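Local coordinates for galactan 1,3-beta-galactosidase (Phanerochaete chrysosporium, PDB 7BYS), which probably releases galactose from beta-1,3-galactan as an exo-acting family 43 glycoside hydrolase that also carries a carbohydrate-binding module, at residues T30-G35 with V48-S53; A22-V27 with N243-P248; G132-D137 with S156-N161; G183-A188 with A202-G207; S352-L357 with P396-L401. All blocks are in the same frame, centred on the assembly; numbering follows the deposited sequence.

Contact 1. Residues T30-G35 with V48-S53; sequences TFYWFG and VSCYTS
Strands 30-36 and 48-53 form an antiparallel hairpin in the first blade of the five-bladed propeller expected of family 43. On one face, the end bearing Phe34, Cys50 and Val48 is buried. Cys50 SG, anti to the backbone N (chi1 -163°), is placed beside the Phe34 ring and meets Phe34 CE2 at 3.4 Å, approaching obliquely. Cysteine suits this place because the disulfide to Cys119 probably restrains the sulfur. Val48 CG1 touches Phe34 CB at 4.1 Å and lies near the edge of the ring. Phe34 also touches Val85 of strand 79-88. An alanine here takes away the ring that Cys50 SG and Val85 rest against, which would probably loosen packing toward strand 79-88.

The other end of the same face, with Tyr32, Thr52 and Thr30, is partly exposed though still in touch. The Tyr32 ring has Cys50 SG in its plane at the edge, while Thr52 CG2 runs alongside it, 3.4 Å from Tyr32 CE2. Methyl and ring carbons pack together here, while a hydroxyl can suit a partly exposed position. On the reverse face Trp33 leads away from its partner strand to rings of Trp59, Tyr270 and Trp272.

The backbone provides the polar grip. Phe31 N reaches Ser53 O at 2.7 Å, nearly along the C=O axis, and Trp33 N reaches Tyr51 O at 2.8 Å with an N-H...O angle of 169°. Ser49 OG and Tyr51 OH bond instead to Gln18, so peptide groups set the strand pairing and the side chains bind it to its surroundings.

Contact 2. Residues A22-V27 with N243-P248; sequences AGILQV and NAFDLP
Aromatic packing dominates where strands 22-27 and 243-248 run side by side, their directions only 19° apart. Phe245 CG stands anti to the backbone N (chi1 -158°), which sends the ring across to the neighbouring strand. Ile24 N sits 3.6 Å above the centre of the Phe245 ring, and Ile24 CB lies over the same face, 4.1 Å from the ring centroid, in a CH-pi contact. At the far rim Phe245 CZ comes within 3.5 Å of Ile24 O. Gly23 suits its position because its bare CA can lie 3.8 Å from Phe245 CD1, so the backbone itself comes close to the ring.

Aliphatic contacts flank the ring. Ile24 CG2 meets Leu247 CD1 at 3.8 Å, the two side chains crossing at about a right angle, and the small methyls Ala22 CB and Ala244 CB approach to 4.2 Å. These strands belong to different sheets: 22-27 edges the first blade of the propeller and 242-249 the last, so the packing closes the ring between the chain's first and fifth blades. Ala244 and Phe245 both face Met256 of the adjacent strand in a classic beta bulge, and both direct their CB toward strand 22-27.

Polar interactions are directed to other partners. Ala22 O accepts from Lys84 NZ, and Asn243 O from Arg82, a galactose-binding residue. Within its own strand Asn243 ND2 donates to the syn lone pair of Asp246 OD2 at 3.1 Å, and it also reaches Ala188 O of the fourth blade.

Contact 3. Residues G132-D137 with S156-N161; sequences GADSRD and SDNNQN
Asp134 and Arg136 lead this meeting of two loops. The CB of Asp134 rests 3.5 Å from Asp157 N, and CG is anti to the carbonyl carbon (chi1 -73°), so the carboxylate leans over the turn. At the tip OD2 is gripped twice: Asn158 N donates to its anti lone pair at 2.9 Å, while Arg136 NH1 forms a salt bridge at 3.0 Å from above the carboxylate plane. OD1 has a second cation in Lys129. An aspartate is short enough to hold a turn amide and carries a charge that complements Arg136 and Lys129, which probably favour its ionised form.

The main chain of Asp134 joins in as well. Ser156 OG donates to Asp134 O at 2.7 Å, on a lone pair, and one water links Asp134 N to Asp157 OD1. The extended Arg136 side chain crosses that of Asn159, with CD 3.5 Å from Asn159 OD1. Asn159 OD1 also accepts from two waters, one of which takes a hydrogen bond from Asp137 N at 3.0 Å.

Asn158 and Asn159 tolerate the positive phi of a type I' turn, here closing the hairpin of strands 150-156 and 161-167 beside Asp137, which binds galactose.

Contact 4. Residues G183-A188 with A202-G207; sequences GATLEA and ASHTSG
The entry into the propeller's fourth blade is paired with strand 197-204, beside the galactose-binding residues Asp137 and Gln242. Two backbone bonds between Glu187 and Ser203 fix the pairing; Glu187 N reaches Ser203 O at 2.9 Å.

Glu187 CG takes the crowded position between backbone N and carbonyl carbon (chi1 66°), and the chain beyond is extended. This lays CG 3.3 Å from Ser203 OG and carries CD to within 3.9 Å of Thr205 CG2. Ser203 OG donates to His204 O at 2.9 Å, on a lone pair, and bonds to Gln242 NE2, so a small hydroxyl bridges strand and site.

His204 ND1 donates to Thr185 O at 3.0 Å, 60° above the carbonyl plane, and also bonds with Thr185 OG1 at 3.2 Å. Leu186 CD2 lies over one face of the imidazole in a CH-pi contact, and His204 NE2 bonds to Gln228 OE1. Bonds at both ring nitrogens would be consistent with a protonated imidazole, a flat group that packs and bonds at once.

A water held by Gly207 N donates to Glu187 OE2 at 3.2 Å. Glu187 OE1 lies close to Asp137 OD2, a like-charged neighbour that probably raises the proton affinity of the pair.

Contact 5. Residues S352-L357 with P396-L401; sequences SHWVAL and PVKLNL
Val355, Leu399, Val397 and Leu357 form the apolar centre of this contact, in the beta-sandwich of the carbohydrate-binding module, whose jelly-roll fold packs one sheet on another. Val355 CG2 meets Leu399 CD1 at 3.8 Å, the two side chains crossing at about a right angle, and Leu357 CD2 reaches Val397 CG1 at 4.2 Å. Leu399 then touches Val371, Val373 and Ile408 of the facing sheet, and Leu357 touches Val369 and Phe410. Branched side chains are apt here, since they fill the layer between sheets without polar groups.

Four backbone bonds hold the antiparallel pair; Leu399 N to His353 O is nearly straight, at 2.8 Å with an N-H...O angle of 175°. His353 ND1 bonds Tyr427 O, while its ring is touched obliquely by Leu401 CD1.

On the opposite face Trp354 (chi1 -79°) lays its indole across the neighbouring strand. Lys398 CB stands 3.8 Å from the centroid of the six-membered ring, only 12° off its normal, and CD follows over the same face toward the rim. Pro396 CB approaches Trp354 CE3 at 3.8 Å. Beyond the strands the indole also touches Gln2 and Val4. An alanine here removes the indole surface that Lys398 and Pro396 pack on, which would probably loosen them and the contact with Gln2 and Val4.

The lysine's flexible chain thus offers methylenes to the ring, and its bend keeps NZ near Trp354 CZ2. At the exposed edge Ser352 OG lies 3.0 Å from Lys398 CG, and one water joins Ser352 OG at 2.8 Å to Asn400 OD1 at 3.0 Å.

Contacts 1 and 2 are buried and share the first blade: strands 22-27 and 30-36 are hydrogen-bonded neighbours, so the hairpin of contact 1 continues into the interblade packing of contact 2. One is pinned by backbone pairing, the other by apolar contact between separate sheets. Contact 3 lies at the surface and relies on charges, turn amides and water. It touches the partly buried contact 4 where Asp137 OD2 meets Ala188 N, while Asn243 ties contact 2 to Ala188 as well. Contact 5 stands apart in the carbohydrate-binding module, its centre about 43 Å from that of contact 3, combining an apolar inner face with a second, partly exposed face of indole, lysine and hydrated polar groups.

Contact 1. Residues T30-G35 with V48-S53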
# COMPACT_ATOMS: atom_id res chain seq x y z
N THR A 30 11.34 -8.15 16.68
CA THR A 30 11.17 -6.76 16.28
C THR A 30 11.04 -6.66 14.77
O THR A 30 11.80 -7.30 14.02
CB THR A 30 12.36 -5.90 16.74
OG1 THR A 30 12.49 -6.00 18.17
CG2 THR A 30 12.15 -4.44 16.37
N PHE A 31 10.08 -5.87 14.32
CA PHE A 31 9.88 -5.62 12.90
C PHE A 31 10.40 -4.24 12.54
O PHE A 31 10.26 -3.28 13.32
CB PHE A 31 8.40 -5.75 12.53
CG PHE A 31 7.90 -7.17 12.56
CD1 PHE A 31 7.46 -7.73 13.75
CD2 PHE A 31 7.92 -7.96 11.42
CE1 PHE A 31 7.02 -9.04 13.79
CE2 PHE A 31 7.47 -9.28 11.45
CZ PHE A 31 7.03 -9.82 12.63
N TYR A 32 11.01 -4.14 11.36
CA TYR A 32 11.60 -2.92 10.82
C TYR A 32 10.91 -2.61 9.50
O TYR A 32 10.85 -3.46 8.61
CB TYR A 32 13.12 -3.09 10.61
CG TYR A 32 13.85 -3.29 11.91
CD1 TYR A 32 13.86 -4.53 12.55
CD2 TYR A 32 14.51 -2.23 12.52
CE1 TYR A 32 14.51 -4.70 13.77
CE2 TYR A 32 15.16 -2.40 13.73
CZ TYR A 32 15.15 -3.63 14.34
OH TYR A 32 15.80 -3.80 15.55
N TRP A 33 10.37 -1.40 9.40
CA TRP A 33 9.73 -0.92 8.19
C TRP A 33 10.64 0.15 7.60
O TRP A 33 10.84 1.21 8.21
CB TRP A 33 8.35 -0.38 8.55
CG TRP A 33 7.53 0.17 7.41
CD1 TRP A 33 7.89 0.26 6.09
CD2 TRP A 33 6.20 0.71 7.51
NE1 TRP A 33 6.86 0.83 5.37
CE2 TRP A 33 5.82 1.12 6.21
CE3 TRP A 33 5.31 0.91 8.57
CZ2 TRP A 33 4.57 1.69 5.95
CZ3 TRP A 33 4.08 1.48 8.31
CH2 TRP A 33 3.71 1.87 7.02
N PHE A 34 11.23 -0.15 6.44
CA PHE A 34 12.02 0.80 5.67
C PHE A 34 11.18 1.33 4.52
O PHE A 34 10.38 0.60 3.94
CB PHE A 34 13.24 0.11 5.06
CG PHE A 34 14.14 -0.53 6.07
CD1 PHE A 34 13.95 -1.83 6.47
CD2 PHE A 34 15.19 0.19 6.62
CE1 PHE A 34 14.78 -2.42 7.42
CE2 PHE A 34 16.02 -0.39 7.57
CZ PHE A 34 15.81 -1.69 7.97
N GLY A 35 11.38 2.59 4.18
CA GLY A 35 10.63 3.10 3.05
C GLY A 35 11.16 4.43 2.59
O GLY A 35 12.12 4.97 3.14
N VAL A 48 15.86 7.08 3.21
CA VAL A 48 15.21 5.81 3.53
C VAL A 48 14.98 5.84 5.04
O VAL A 48 15.93 5.89 5.82
CB VAL A 48 16.07 4.60 3.13
CG1 VAL A 48 15.40 3.29 3.61
CG2 VAL A 48 16.27 4.55 1.62
N SER A 49 13.71 5.84 5.44
CA SER A 49 13.32 5.86 6.84
C SER A 49 13.44 4.47 7.46
O SER A 49 13.58 3.45 6.76
CB SER A 49 11.88 6.34 6.97
OG SER A 49 11.04 5.52 6.16
N CYS A 50 13.39 4.44 8.79
CA CYS A 50 13.45 3.19 9.54
C CYS A 50 12.54 3.32 10.75
O CYS A 50 12.80 4.15 11.63
CB CYS A 50 14.89 2.92 10.00
SG CYS A 50 15.15 1.17 10.52
N TYR A 51 11.49 2.50 10.79
CA TYR A 51 10.56 2.46 11.90
C TYR A 51 10.56 1.06 12.50
O TYR A 51 10.68 0.07 11.77
CB TYR A 51 9.12 2.76 11.44
CG TYR A 51 8.90 4.12 10.85
CD1 TYR A 51 9.26 4.40 9.54
CD2 TYR A 51 8.30 5.13 11.60
CE1 TYR A 51 9.06 5.65 9.00
CE2 TYR A 51 8.08 6.39 11.06
CZ TYR A 51 8.46 6.65 9.76
OH TYR A 51 8.26 7.88 9.17
N THR A 52 10.40 0.97 13.81
CA THR A 52 10.40 -0.32 14.49
C THR A 52 9.07 -0.56 15.20
O THR A 52 8.38 0.38 15.61
CB THR A 52 11.54 -0.43 15.49
OG1 THR A 52 11.32 0.51 16.55
CG2 THR A 52 12.88 -0.13 14.83
N SER A 53 8.70 -1.84 15.33
CA SER A 53 7.49 -2.20 16.05
C SER A 53 7.59 -3.66 16.45
O SER A 53 8.27 -4.45 15.81
CB SER A 53 6.27 -2.02 15.14
OG SER A 53 5.08 -2.49 15.73

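Contact 2. Residues A22-V27 with N243-P248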
# COMPACT_ATOMS: atom_id res chain seq x y z
N ALA A 22 7.31 0.10 0.78
CA ALA A 22 7.75 -0.60 1.99
C ALA A 22 8.69 -1.76 1.72
O ALA A 22 8.48 -2.56 0.81
CB ALA A 22 6.52 -1.18 2.69
N GLY A 23 9.69 -1.88 2.59
CA GLY A 23 10.42 -3.12 2.79
C GLY A 23 10.39 -3.47 4.26
O GLY A 23 10.67 -2.62 5.12
N ILE A 24 10.02 -4.71 4.59
CA ILE A 24 9.93 -5.16 5.98
C ILE A 24 11.07 -6.12 6.27
O ILE A 24 11.45 -6.93 5.42
CB ILE A 24 8.57 -5.83 6.29
CG1 ILE A 24 7.42 -4.92 5.85
CG2 ILE A 24 8.47 -6.15 7.78
CD1 ILE A 24 7.29 -3.62 6.64
N LEU A 25 11.62 -6.02 7.48
CA LEU A 25 12.66 -6.91 7.99
C LEU A 25 12.26 -7.33 9.39
O LEU A 25 11.82 -6.50 10.19
CB LEU A 25 14.02 -6.17 8.04
CG LEU A 25 15.16 -6.78 8.88
CD1 LEU A 25 15.78 -7.99 8.20
CD2 LEU A 25 16.23 -5.73 9.16
N GLN A 26 12.41 -8.61 9.70
CA GLN A 26 12.18 -9.08 11.06
C GLN A 26 13.51 -9.53 11.66
O GLN A 26 14.23 -10.32 11.05
CB GLN A 26 11.16 -10.23 11.10
CG GLN A 26 10.77 -10.62 12.52
CD GLN A 26 9.86 -11.83 12.59
OE1 GLN A 26 9.31 -12.28 11.59
NE2 GLN A 26 9.70 -12.38 13.79
N VAL A 27 13.83 -9.00 12.84
CA VAL A 27 15.01 -9.40 13.60
C VAL A 27 14.51 -9.83 14.97
O VAL A 27 14.06 -9.00 15.77
CB VAL A 27 16.04 -8.27 13.72
CG1 VAL A 27 17.29 -8.76 14.47
CG2 VAL A 27 16.39 -7.70 12.36
N ASN A 243 1.19 -2.94 -5.18
CA ASN A 243 1.96 -3.79 -4.28
C ASN A 243 3.26 -3.12 -3.86
O ASN A 243 3.92 -2.44 -4.66
CB ASN A 243 2.29 -5.10 -4.99
CG ASN A 243 2.80 -6.15 -4.05
OD1 ASN A 243 2.20 -6.41 -3.01
ND2 ASN A 243 3.91 -6.79 -4.41
N ALA A 244 3.64 -3.35 -2.60
CA ALA A 244 4.92 -2.88 -2.06
C ALA A 244 5.65 -4.01 -1.34
O ALA A 244 6.85 -4.23 -1.58
CB ALA A 244 4.75 -1.70 -1.10
N PHE A 245 4.95 -4.76 -0.49
CA PHE A 245 5.59 -5.82 0.27
C PHE A 245 4.53 -6.83 0.68
O PHE A 245 3.40 -6.45 1.02
CB PHE A 245 6.32 -5.30 1.52
CG PHE A 245 7.39 -6.24 2.02
CD1 PHE A 245 8.67 -6.21 1.47
CD2 PHE A 245 7.09 -7.19 2.99
CE1 PHE A 245 9.65 -7.10 1.91
CE2 PHE A 245 8.07 -8.08 3.43
CZ PHE A 245 9.34 -8.03 2.89
N ASP A 246 4.90 -8.11 0.68
CA ASP A 246 3.97 -9.19 0.98
C ASP A 246 4.56 -9.97 2.14
O ASP A 246 5.53 -10.72 1.96
CB ASP A 246 3.75 -10.01 -0.28
CG ASP A 246 3.43 -9.13 -1.45
OD1 ASP A 246 2.38 -8.43 -1.36
OD2 ASP A 246 4.24 -9.08 -2.40
N LEU A 247 4.01 -9.76 3.34
CA LEU A 247 4.61 -10.28 4.57
C LEU A 247 3.93 -11.58 4.96
O LEU A 247 2.70 -11.64 5.00
CB LEU A 247 4.42 -9.26 5.69
CG LEU A 247 5.17 -9.61 6.97
CD1 LEU A 247 6.66 -9.36 6.81
CD2 LEU A 247 4.62 -8.81 8.15
N PRO A 248 4.66 -12.65 5.27
CA PRO A 248 3.99 -13.86 5.76
C PRO A 248 3.29 -13.61 7.09
O PRO A 248 3.74 -12.82 7.91
CB PRO A 248 5.13 -14.88 5.91
CG PRO A 248 6.38 -14.11 5.84
CD PRO A 248 6.12 -12.81 5.15

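Contact 3. Residues G132-D137 with S156-N161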
# COMPACT_ATOMS: atom_id res chain seq x y z
N GLY A 132 24.18 -6.28 -16.30
CA GLY A 132 24.24 -5.30 -17.35
C GLY A 132 22.90 -4.88 -17.93
O GLY A 132 22.88 -4.07 -18.86
N ALA A 133 21.79 -5.41 -17.42
CA ALA A 133 20.46 -5.11 -17.94
C ALA A 133 19.74 -4.14 -17.01
O ALA A 133 20.15 -3.90 -15.87
CB ALA A 133 19.65 -6.40 -18.11
N ASP A 134 18.64 -3.58 -17.52
CA ASP A 134 17.84 -2.64 -16.76
C ASP A 134 17.28 -3.29 -15.50
O ASP A 134 16.91 -4.47 -15.49
CB ASP A 134 16.61 -2.22 -17.57
CG ASP A 134 16.94 -1.28 -18.70
OD1 ASP A 134 18.12 -0.89 -18.86
OD2 ASP A 134 15.99 -0.94 -19.45
N SER A 135 17.18 -2.49 -14.45
CA SER A 135 16.38 -2.84 -13.29
C SER A 135 15.67 -1.58 -12.83
O SER A 135 16.32 -0.57 -12.53
CB SER A 135 17.27 -3.40 -12.17
OG SER A 135 16.52 -3.74 -11.02
N ARG A 136 14.34 -1.63 -12.77
CA ARG A 136 13.57 -0.50 -12.26
C ARG A 136 12.87 -0.92 -10.97
O ARG A 136 13.55 -1.12 -9.96
CB ARG A 136 12.67 0.11 -13.35
CG ARG A 136 13.49 0.90 -14.36
CD ARG A 136 12.62 1.53 -15.43
NE ARG A 136 13.41 2.35 -16.35
CZ ARG A 136 14.07 1.87 -17.40
NH1 ARG A 136 14.08 0.57 -17.68
NH2 ARG A 136 14.77 2.70 -18.18
N ASP A 137 11.55 -1.10 -10.95
CA ASP A 137 10.92 -1.62 -9.74
C ASP A 137 11.57 -2.95 -9.39
O ASP A 137 11.81 -3.79 -10.26
CB ASP A 137 9.44 -1.90 -9.97
CG ASP A 137 8.56 -0.68 -9.86
OD1 ASP A 137 9.07 0.45 -9.81
OD2 ASP A 137 7.33 -0.87 -9.86
N SER A 156 12.76 -5.44 -15.99
CA SER A 156 13.96 -5.26 -16.78
C SER A 156 13.57 -4.94 -18.22
O SER A 156 12.38 -4.91 -18.57
CB SER A 156 14.84 -6.52 -16.68
OG SER A 156 16.12 -6.31 -17.26
N ASP A 157 14.58 -4.66 -19.04
CA ASP A 157 14.42 -4.42 -20.48
C ASP A 157 13.29 -3.42 -20.77
O ASP A 157 12.28 -3.74 -21.39
CB ASP A 157 14.27 -5.74 -21.25
CG ASP A 157 15.41 -6.72 -20.97
OD1 ASP A 157 16.56 -6.27 -20.86
OD2 ASP A 157 15.15 -7.93 -20.83
N ASN A 158 13.48 -2.20 -20.28
CA ASN A 158 12.51 -1.11 -20.46
C ASN A 158 11.13 -1.52 -19.94
O ASN A 158 10.11 -1.24 -20.55
CB ASN A 158 12.45 -0.63 -21.91
CG ASN A 158 13.72 0.07 -22.35
OD1 ASN A 158 14.47 0.60 -21.53
ND2 ASN A 158 13.97 0.09 -23.65
N ASN A 159 11.12 -2.21 -18.79
CA ASN A 159 9.95 -2.70 -18.08
C ASN A 159 9.24 -3.87 -18.77
O ASN A 159 8.25 -4.37 -18.24
CB ASN A 159 8.93 -1.60 -17.72
CG ASN A 159 9.40 -0.71 -16.57
OD1 ASN A 159 10.32 -1.06 -15.83
ND2 ASN A 159 8.75 0.43 -16.41
N GLN A 160 9.74 -4.34 -19.91
CA GLN A 160 9.00 -5.34 -20.67
C GLN A 160 9.16 -6.76 -20.13
O GLN A 160 8.21 -7.54 -20.22
CB GLN A 160 9.39 -5.30 -22.15
CG GLN A 160 9.18 -3.95 -22.80
CD GLN A 160 7.78 -3.43 -22.55
OE1 GLN A 160 6.80 -3.97 -23.08
NE2 GLN A 160 7.67 -2.40 -21.72
N ASN A 161 10.32 -7.10 -19.58
CA ASN A 161 10.64 -8.48 -19.22
C ASN A 161 10.89 -8.53 -17.72
O ASN A 161 11.77 -7.82 -17.22
CB ASN A 161 11.88 -8.98 -19.97
CG ASN A 161 11.73 -8.86 -21.48
OD1 ASN A 161 10.63 -8.95 -22.02
ND2 ASN A 161 12.85 -8.66 -22.17
O HOH W 1 17.76 -4.15 -20.17
O HOH W 2 12.90 -1.81 -16.43
O HOH W 3 9.50 -0.71 -13.10

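Contact 4. Residues G183-A188 with A202-G207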
# COMPACT_ATOMS: atom_id res chain seq x y z
N GLY A 183 8.00 -10.08 -22.00
CA GLY A 183 6.80 -9.37 -22.39
C GLY A 183 5.75 -9.24 -21.32
O GLY A 183 4.63 -8.81 -21.62
N ALA A 184 6.07 -9.57 -20.07
CA ALA A 184 5.08 -9.62 -19.00
C ALA A 184 4.69 -8.25 -18.46
O ALA A 184 3.62 -8.13 -17.85
CB ALA A 184 5.61 -10.50 -17.86
N THR A 185 5.51 -7.22 -18.68
CA THR A 185 5.25 -5.85 -18.21
C THR A 185 4.81 -5.81 -16.75
O THR A 185 3.80 -5.20 -16.39
CB THR A 185 4.28 -5.07 -19.11
OG1 THR A 185 2.96 -5.64 -19.06
CG2 THR A 185 4.79 -5.02 -20.56
N LEU A 186 5.59 -6.47 -15.90
CA LEU A 186 5.28 -6.55 -14.48
C LEU A 186 6.20 -5.63 -13.70
O LEU A 186 7.38 -5.49 -14.02
CB LEU A 186 5.44 -7.98 -13.96
CG LEU A 186 4.47 -9.03 -14.53
CD1 LEU A 186 4.90 -10.42 -14.13
CD2 LEU A 186 3.04 -8.74 -14.10
N GLU A 187 5.65 -5.02 -12.65
CA GLU A 187 6.48 -4.25 -11.74
C GLU A 187 5.94 -4.43 -10.32
O GLU A 187 5.13 -5.32 -10.05
CB GLU A 187 6.66 -2.80 -12.21
CG GLU A 187 5.39 -1.99 -12.21
CD GLU A 187 5.62 -0.55 -12.68
OE1 GLU A 187 6.74 -0.23 -13.13
OE2 GLU A 187 4.68 0.26 -12.60
N ALA A 188 6.45 -3.61 -9.39
CA ALA A 188 6.09 -3.68 -7.98
C ALA A 188 6.03 -5.11 -7.43
O ALA A 188 5.01 -5.53 -6.85
CB ALA A 188 4.76 -2.95 -7.76
N ALA A 202 2.49 -8.88 -8.11
CA ALA A 202 3.06 -7.82 -8.93
C ALA A 202 1.95 -7.01 -9.56
O ALA A 202 0.82 -7.48 -9.72
CB ALA A 202 3.98 -8.41 -10.01
N SER A 203 2.28 -5.79 -9.94
CA SER A 203 1.40 -4.96 -10.75
C SER A 203 1.79 -5.05 -12.22
O SER A 203 2.85 -5.57 -12.59
CB SER A 203 1.43 -3.51 -10.25
OG SER A 203 2.58 -2.82 -10.72
N HIS A 204 0.93 -4.52 -13.07
CA HIS A 204 1.35 -4.20 -14.42
C HIS A 204 1.91 -2.78 -14.47
O HIS A 204 2.05 -2.11 -13.44
CB HIS A 204 0.24 -4.48 -15.43
CG HIS A 204 0.15 -5.92 -15.82
ND1 HIS A 204 1.13 -6.54 -16.56
CD2 HIS A 204 -0.75 -6.88 -15.51
CE1 HIS A 204 0.81 -7.81 -16.73
NE2 HIS A 204 -0.32 -8.04 -16.09
N THR A 205 2.27 -2.32 -15.67
CA THR A 205 2.92 -1.02 -15.85
C THR A 205 1.86 -0.02 -16.32
O THR A 205 1.50 -0.00 -17.50
CB THR A 205 4.06 -1.10 -16.85
OG1 THR A 205 3.60 -1.69 -18.07
CG2 THR A 205 5.19 -1.94 -16.30
N SER A 206 1.38 0.80 -15.40
CA SER A 206 0.46 1.87 -15.75
C SER A 206 0.89 3.19 -15.12
O SER A 206 0.05 4.04 -14.79
CB SER A 206 -0.99 1.51 -15.40
OG SER A 206 -1.14 1.31 -14.00
N GLY A 207 2.19 3.38 -14.95
CA GLY A 207 2.70 4.59 -14.33
C GLY A 207 2.21 4.72 -12.91
O GLY A 207 2.18 3.76 -12.13
O HOH W 4 1.23 -3.37 -18.54
O HOH W 5 2.05 0.93 -12.54
O HOH W 6 4.56 2.02 -15.26

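Contact 5. Residues S352-L357 with P396-L401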
# COMPACT_ATOMS: atom_id res chain seq x y z
N SER A 352 -14.95 7.39 19.98
CA SER A 352 -14.47 7.58 18.62
C SER A 352 -14.64 6.30 17.81
O SER A 352 -14.38 5.20 18.29
CB SER A 352 -13.00 8.01 18.64
OG SER A 352 -12.45 7.93 17.35
N HIS A 353 -15.09 6.46 16.57
CA HIS A 353 -15.37 5.32 15.71
C HIS A 353 -14.86 5.59 14.30
O HIS A 353 -15.07 6.67 13.75
CB HIS A 353 -16.87 5.03 15.67
CG HIS A 353 -17.39 4.50 16.97
ND1 HIS A 353 -17.59 3.16 17.20
CD2 HIS A 353 -17.70 5.14 18.12
CE1 HIS A 353 -18.02 2.99 18.44
NE2 HIS A 353 -18.10 4.17 19.02
N TRP A 354 -14.19 4.59 13.73
CA TRP A 354 -13.86 4.64 12.31
C TRP A 354 -15.11 4.41 11.49
O TRP A 354 -15.90 3.50 11.76
CB TRP A 354 -12.84 3.55 11.99
CG TRP A 354 -11.47 3.93 12.37
CD1 TRP A 354 -10.72 3.38 13.37
CD2 TRP A 354 -10.67 4.97 11.80
NE1 TRP A 354 -9.50 4.00 13.44
CE2 TRP A 354 -9.44 4.98 12.48
CE3 TRP A 354 -10.86 5.87 10.74
CZ2 TRP A 354 -8.42 5.87 12.16
CZ3 TRP A 354 -9.85 6.76 10.43
CH2 TRP A 354 -8.64 6.74 11.13
N VAL A 355 -15.30 5.25 10.47
CA VAL A 355 -16.42 5.14 9.55
C VAL A 355 -15.86 5.06 8.14
O VAL A 355 -15.07 5.92 7.73
CB VAL A 355 -17.39 6.32 9.71
CG1 VAL A 355 -18.57 6.17 8.77
CG2 VAL A 355 -17.86 6.45 11.17
N ALA A 356 -16.24 4.03 7.40
CA ALA A 356 -15.83 3.88 6.02
C ALA A 356 -16.88 4.49 5.10
O ALA A 356 -18.06 4.14 5.19
CB ALA A 356 -15.64 2.40 5.67
N LEU A 357 -16.45 5.38 4.23
CA LEU A 357 -17.33 6.02 3.26
C LEU A 357 -17.15 5.32 1.91
O LEU A 357 -16.05 5.36 1.34
CB LEU A 357 -17.01 7.51 3.14
CG LEU A 357 -16.81 8.32 4.42
CD1 LEU A 357 -16.53 9.79 4.08
CD2 LEU A 357 -18.01 8.19 5.33
N PRO A 396 -11.61 6.01 4.90
CA PRO A 396 -12.04 6.06 6.30
C PRO A 396 -11.96 7.45 6.90
O PRO A 396 -11.12 8.29 6.50
CB PRO A 396 -11.02 5.15 6.99
CG PRO A 396 -9.75 5.43 6.22
CD PRO A 396 -10.19 5.61 4.77
N VAL A 397 -12.82 7.70 7.88
CA VAL A 397 -12.78 8.91 8.69
C VAL A 397 -13.13 8.53 10.13
O VAL A 397 -14.03 7.71 10.36
CB VAL A 397 -13.67 10.03 8.12
CG1 VAL A 397 -15.15 9.62 8.12
CG2 VAL A 397 -13.47 11.33 8.89
N LYS A 398 -12.40 9.09 11.09
CA LYS A 398 -12.61 8.81 12.50
C LYS A 398 -13.54 9.87 13.08
O LYS A 398 -13.21 11.06 13.08
CB LYS A 398 -11.28 8.81 13.25
CG LYS A 398 -11.33 8.02 14.56
CD LYS A 398 -9.92 7.73 15.09
CE LYS A 398 -9.14 9.01 15.27
NZ LYS A 398 -7.79 8.94 14.65
N LEU A 399 -14.71 9.44 13.55
CA LEU A 399 -15.74 10.36 14.01
C LEU A 399 -16.05 10.13 15.49
O LEU A 399 -16.15 8.99 15.95
CB LEU A 399 -17.03 10.17 13.20
CG LEU A 399 -16.91 10.42 11.69
CD1 LEU A 399 -18.24 10.21 11.00
CD2 LEU A 399 -16.37 11.82 11.41
N ASN A 400 -16.24 11.24 16.22
CA ASN A 400 -16.68 11.19 17.61
C ASN A 400 -18.20 11.16 17.65
O ASN A 400 -18.85 12.13 17.24
CB ASN A 400 -16.15 12.40 18.38
CG ASN A 400 -14.68 12.26 18.74
OD1 ASN A 400 -14.20 11.16 19.00
ND2 ASN A 400 -13.97 13.38 18.74
N LEU A 401 -18.76 10.07 18.15
CA LEU A 401 -20.20 9.86 18.22
C LEU A 401 -20.64 9.86 19.68
O LEU A 401 -19.84 9.71 20.60
CB LEU A 401 -20.59 8.53 17.56
CG LEU A 401 -20.12 8.30 16.13
CD1 LEU A 401 -20.49 6.90 15.66
CD2 LEU A 401 -20.75 9.35 15.23
O HOH W 7 -11.84 10.69 17.25